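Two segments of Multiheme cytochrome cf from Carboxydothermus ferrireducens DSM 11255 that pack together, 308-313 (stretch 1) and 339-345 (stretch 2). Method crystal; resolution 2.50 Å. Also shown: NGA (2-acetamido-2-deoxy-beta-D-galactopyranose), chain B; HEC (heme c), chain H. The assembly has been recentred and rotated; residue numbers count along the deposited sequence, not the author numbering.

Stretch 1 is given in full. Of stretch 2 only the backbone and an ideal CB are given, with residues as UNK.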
# COMPACT_ATOMS: atom_id res chain seq x y z
N GLN A 308 -2.19 -27.42 -10.36
CA GLN A 308 -2.67 -26.40 -11.28
C GLN A 308 -1.50 -25.76 -12.03
O GLN A 308 -0.34 -25.86 -11.65
CB GLN A 308 -3.45 -25.31 -10.54
CG GLN A 308 -4.62 -25.81 -9.70
CD GLN A 308 -4.22 -26.18 -8.29
OE1 GLN A 308 -3.12 -26.69 -8.06
NE2 GLN A 308 -5.10 -25.91 -7.34
N ASN A 309 -1.85 -25.11 -13.15
CA ASN A 309 -0.92 -24.22 -13.84
C ASN A 309 -0.95 -22.88 -13.11
O ASN A 309 -1.98 -22.19 -13.10
CB ASN A 309 -1.30 -24.08 -15.31
CG ASN A 309 -0.29 -23.27 -16.11
OD1 ASN A 309 0.22 -22.24 -15.64
ND2 ASN A 309 0.01 -23.73 -17.32
N TRP A 310 0.17 -22.52 -12.49
CA TRP A 310 0.22 -21.30 -11.69
C TRP A 310 0.01 -20.07 -12.55
O TRP A 310 -0.70 -19.14 -12.15
CB TRP A 310 1.54 -21.22 -10.93
CG TRP A 310 1.85 -19.84 -10.42
CD1 TRP A 310 1.39 -19.27 -9.26
CD2 TRP A 310 2.68 -18.86 -11.04
NE1 TRP A 310 1.89 -18.00 -9.13
CE2 TRP A 310 2.69 -17.72 -10.21
CE3 TRP A 310 3.43 -18.83 -12.23
CZ2 TRP A 310 3.41 -16.57 -10.52
CZ3 TRP A 310 4.15 -17.69 -12.53
CH2 TRP A 310 4.13 -16.57 -11.69
N LEU A 311 0.62 -20.05 -13.73
CA LEU A 311 0.52 -18.87 -14.59
C LEU A 311 -0.91 -18.64 -15.06
O LEU A 311 -1.37 -17.49 -15.12
CB LEU A 311 1.46 -19.03 -15.78
CG LEU A 311 1.70 -17.82 -16.68
CD1 LEU A 311 2.27 -16.65 -15.90
CD2 LEU A 311 2.63 -18.19 -17.83
N VAL A 312 -1.63 -19.72 -15.38
CA VAL A 312 -2.98 -19.59 -15.91
C VAL A 312 -3.98 -19.36 -14.78
O VAL A 312 -4.96 -18.62 -14.94
CB VAL A 312 -3.33 -20.83 -16.77
CG1 VAL A 312 -4.80 -20.83 -17.14
CG2 VAL A 312 -2.45 -20.87 -18.00
N SER A 313 -3.76 -19.99 -13.63
CA SER A 313 -4.77 -20.04 -12.58
C SER A 313 -4.47 -19.18 -11.36
O SER A 313 -5.38 -18.94 -10.55
CB SER A 313 -4.98 -21.49 -12.13
OG SER A 313 -5.46 -22.29 -13.21
N UNK A 339 3.44 -22.99 -25.73
CA UNK A 339 4.38 -22.32 -24.85
C UNK A 339 3.74 -21.04 -24.32
O UNK A 339 2.91 -20.42 -24.99
CB UNK A 339 5.69 -22.02 -25.58
N UNK A 340 4.11 -20.67 -23.10
CA UNK A 340 3.55 -19.49 -22.46
C UNK A 340 4.58 -18.36 -22.47
O UNK A 340 5.78 -18.61 -22.34
CB UNK A 340 3.11 -19.81 -21.03
N UNK A 341 4.10 -17.14 -22.67
CA UNK A 341 4.93 -15.95 -22.52
C UNK A 341 4.43 -15.16 -21.32
O UNK A 341 3.23 -14.87 -21.22
CB UNK A 341 4.91 -15.09 -23.79
N UNK A 342 5.33 -14.84 -20.41
CA UNK A 342 4.98 -14.05 -19.23
C UNK A 342 4.80 -12.59 -19.62
O UNK A 342 5.71 -11.99 -20.21
CB UNK A 342 6.05 -14.19 -18.15
N UNK A 343 3.64 -12.03 -19.31
CA UNK A 343 3.35 -10.64 -19.62
C UNK A 343 3.57 -9.71 -18.43
O UNK A 343 3.50 -8.49 -18.60
CB UNK A 343 1.91 -10.51 -20.11
N UNK A 344 3.79 -10.26 -17.24
CA UNK A 344 4.07 -9.42 -16.09
C UNK A 344 5.54 -9.04 -16.03
O UNK A 344 6.42 -9.77 -16.51
CB UNK A 344 3.66 -10.13 -14.80
N UNK A 345 5.82 -7.89 -15.42
CA UNK A 345 7.18 -7.38 -15.31
C UNK A 345 7.69 -7.30 -13.88
O UNK A 345 8.88 -7.00 -13.70
CB UNK A 345 7.26 -5.99 -15.95
C1 NGA B . -2.29 -23.84 -21.50
C2 NGA B . -2.87 -25.27 -21.50
C3 NGA B . -4.37 -25.42 -21.76
C4 NGA B . -5.11 -24.21 -21.21
C5 NGA B . -4.53 -22.90 -21.74
C6 NGA B . -5.31 -21.72 -21.18
C7 NGA B . -0.99 -26.58 -22.13
C8 NGA B . 0.14 -26.62 -23.12
N2 NGA B . -2.11 -25.98 -22.51
O3 NGA B . -4.90 -26.58 -21.13
O4 NGA B . -5.01 -24.20 -19.81
O5 NGA B . -3.18 -22.74 -21.37
O6 NGA B . -5.07 -20.55 -21.94
O7 NGA B . -0.85 -27.06 -21.00
FE HEC H . -3.60 -17.20 -3.60
CHA HEC H . -2.72 -16.37 -0.35
CHB HEC H . -1.64 -20.02 -3.36
CHC HEC H . -4.66 -18.19 -6.72
CHD HEC H . -5.20 -14.21 -4.01
NA HEC H . -2.41 -18.04 -2.13
C1A HEC H . -2.16 -17.51 -0.88
C2A HEC H . -1.22 -18.39 -0.20
C3A HEC H . -0.92 -19.40 -1.02
C4A HEC H . -1.66 -19.20 -2.26
CMA HEC H . 0.05 -20.56 -0.71
CAA HEC H . -0.69 -18.18 1.24
CBA HEC H . -1.72 -18.78 2.19
CGA HEC H . -1.23 -18.72 3.62
O1A HEC H . -0.92 -17.61 4.12
O2A HEC H . -1.18 -19.81 4.25
NB HEC H . -3.20 -18.78 -4.84
C1B HEC H . -2.44 -19.88 -4.49
C2B HEC H . -2.61 -20.88 -5.52
C3B HEC H . -3.44 -20.38 -6.46
C4B HEC H . -3.83 -19.04 -6.04
CMB HEC H . -1.90 -22.25 -5.51
CAB HEC H . -3.92 -21.05 -7.77
CBB HEC H . -4.70 -22.36 -7.49
NC HEC H . -4.70 -16.34 -5.09
C1C HEC H . -5.05 -16.93 -6.30
C2C HEC H . -5.92 -16.02 -7.02
C3C HEC H . -6.07 -14.91 -6.26
C4C HEC H . -5.30 -15.10 -5.05
CMC HEC H . -6.52 -16.29 -8.41
CAC HEC H . -6.88 -13.63 -6.59
CBC HEC H . -8.38 -13.95 -6.69
ND HEC H . -3.88 -15.54 -2.38
C1D HEC H . -4.64 -14.44 -2.77
C2D HEC H . -4.76 -13.55 -1.64
C3D HEC H . -3.98 -14.22 -0.49
C4D HEC H . -3.48 -15.45 -1.05
CMD HEC H . -5.51 -12.21 -1.67
CAD HEC H . -3.77 -13.72 0.96
CBD HEC H . -5.12 -13.45 1.63
CGD HEC H . -5.76 -14.75 2.05
O1D HEC H . -5.05 -15.77 2.08
O2D HEC H . -6.98 -14.76 2.35

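Stretch 1 begins a helix at W310, and N309 caps it: its OD1 accepts a hydrogen bond from V312 N at 3.1 Å, while S313 N bonds to N309 O at 2.9 Å. The helix presents a largely apolar surface to stretch 2, chiefly L311, with V312 and the W310 ring beside it.

Position 339 has extended backbone angles, and no atom of stretch 1 lies within 5.5 Å of its ideal CB. Nothing here selects a side chain; any residue at home in a strand, beta-branched ones included, would do. It is T339, which makes no contact with stretch 1.

Position 340 is more demanding. CA-to-CB points toward stretch 1, and the ideal CB already lies 3.6 Å from L311 CD2, so the side chain must start against a leucine methyl. Beyond it lie V312 CG2 and the amide of N309, and farther out is the sugar NGA. Leucine, methionine or an aromatic could cover the methyls; the sugar is the decisive clue. Its C1 carries no exocyclic oxygen among the NGA atoms, so a linking atom must come from elsewhere, and a long side chain ending in a hydroxyl could supply it. The residue is Y340, with chi1 in m. Its CB packs 3.6 Å from L311 CD2, and its ring runs past V312, CE1 lying 3.6 Å from V312 CG2. At the far end Y340 OH is covalently bonded to NGA C1 at 1.4 Å, making a glycosylated tyrosine. N309 ND2 approaches Y340 OH to 3.7 Å.

At 341 the alternation of the strand turns CA-to-CB away from stretch 1. A polar or charged side chain would suit as well as any, and K341 extends with all four chi angles in t, making no contact across the interface.

Position 342 points sideways, its ideal CB 5.0 Å from L311 CD1. Stretch 1 offers leucine methyls but no charge, so either an apolar side chain or one with an aliphatic stem and a polar end would fit. E342 is of the second kind: its CG comes within 4.5 Å of L311 CD2, while both carboxylate oxygens are hydrogen-bonded elsewhere in the structure.

Position 343 leaves the strand, with psi near zero, and again points sideways with nothing of stretch 1 near its ideal CB. Many residues could stand there; L343 does not touch stretch 1.

At 344 CA-to-CB turns toward stretch 1 again, but no atom of stretch 1 lies within 5.5 Å of its ideal CB. A small residue would therefore fall short of L311 and W310; a long apolar one, such as methionine or an aromatic, could reach them. F344, chi1 in p, does so: CE2 lies 3.9 Å from L311 CD1, at the phenyl edge, and CZ lies 4.0 Å from W310 CH2, at the indole edge.

Position 345 is out of reach, leaving the choice open; it is T345.

Stretch 2 339-345: TYKELFT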
# COMPACT_ATOMS: atom_id res chain seq x y z
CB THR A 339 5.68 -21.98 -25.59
OG1 THR A 339 5.40 -21.05 -26.65
CG2 THR A 339 6.28 -23.24 -26.18
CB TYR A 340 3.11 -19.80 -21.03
CG TYR A 340 1.97 -20.79 -20.96
CD1 TYR A 340 0.66 -20.37 -21.02
CD2 TYR A 340 2.22 -22.15 -20.82
CE1 TYR A 340 -0.39 -21.27 -20.95
CE2 TYR A 340 1.18 -23.06 -20.75
CZ TYR A 340 -0.13 -22.61 -20.82
OH TYR A 340 -1.18 -23.52 -20.77
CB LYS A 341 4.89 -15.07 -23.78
CG LYS A 341 5.99 -14.03 -23.81
CD LYS A 341 5.70 -12.89 -24.78
CE LYS A 341 6.78 -11.82 -24.70
NZ LYS A 341 6.31 -10.50 -25.19
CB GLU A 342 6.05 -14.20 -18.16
CG GLU A 342 6.33 -15.64 -17.78
CD GLU A 342 7.45 -15.78 -16.77
OE1 GLU A 342 7.84 -16.93 -16.47
OE2 GLU A 342 7.93 -14.74 -16.26
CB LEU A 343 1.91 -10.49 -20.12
CG LEU A 343 1.58 -11.16 -21.46
CD1 LEU A 343 0.18 -10.81 -21.93
CD2 LEU A 343 2.61 -10.80 -22.51
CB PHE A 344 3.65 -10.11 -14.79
CG PHE A 344 4.41 -11.37 -14.49
CD1 PHE A 344 5.55 -11.35 -13.71
CD2 PHE A 344 3.96 -12.59 -14.98
CE1 PHE A 344 6.25 -12.51 -13.43
CE2 PHE A 344 4.65 -13.76 -14.69
CZ PHE A 344 5.80 -13.72 -13.93
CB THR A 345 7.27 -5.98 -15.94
OG1 THR A 345 6.31 -5.11 -15.34
CG2 THR A 345 7.02 -6.06 -17.44
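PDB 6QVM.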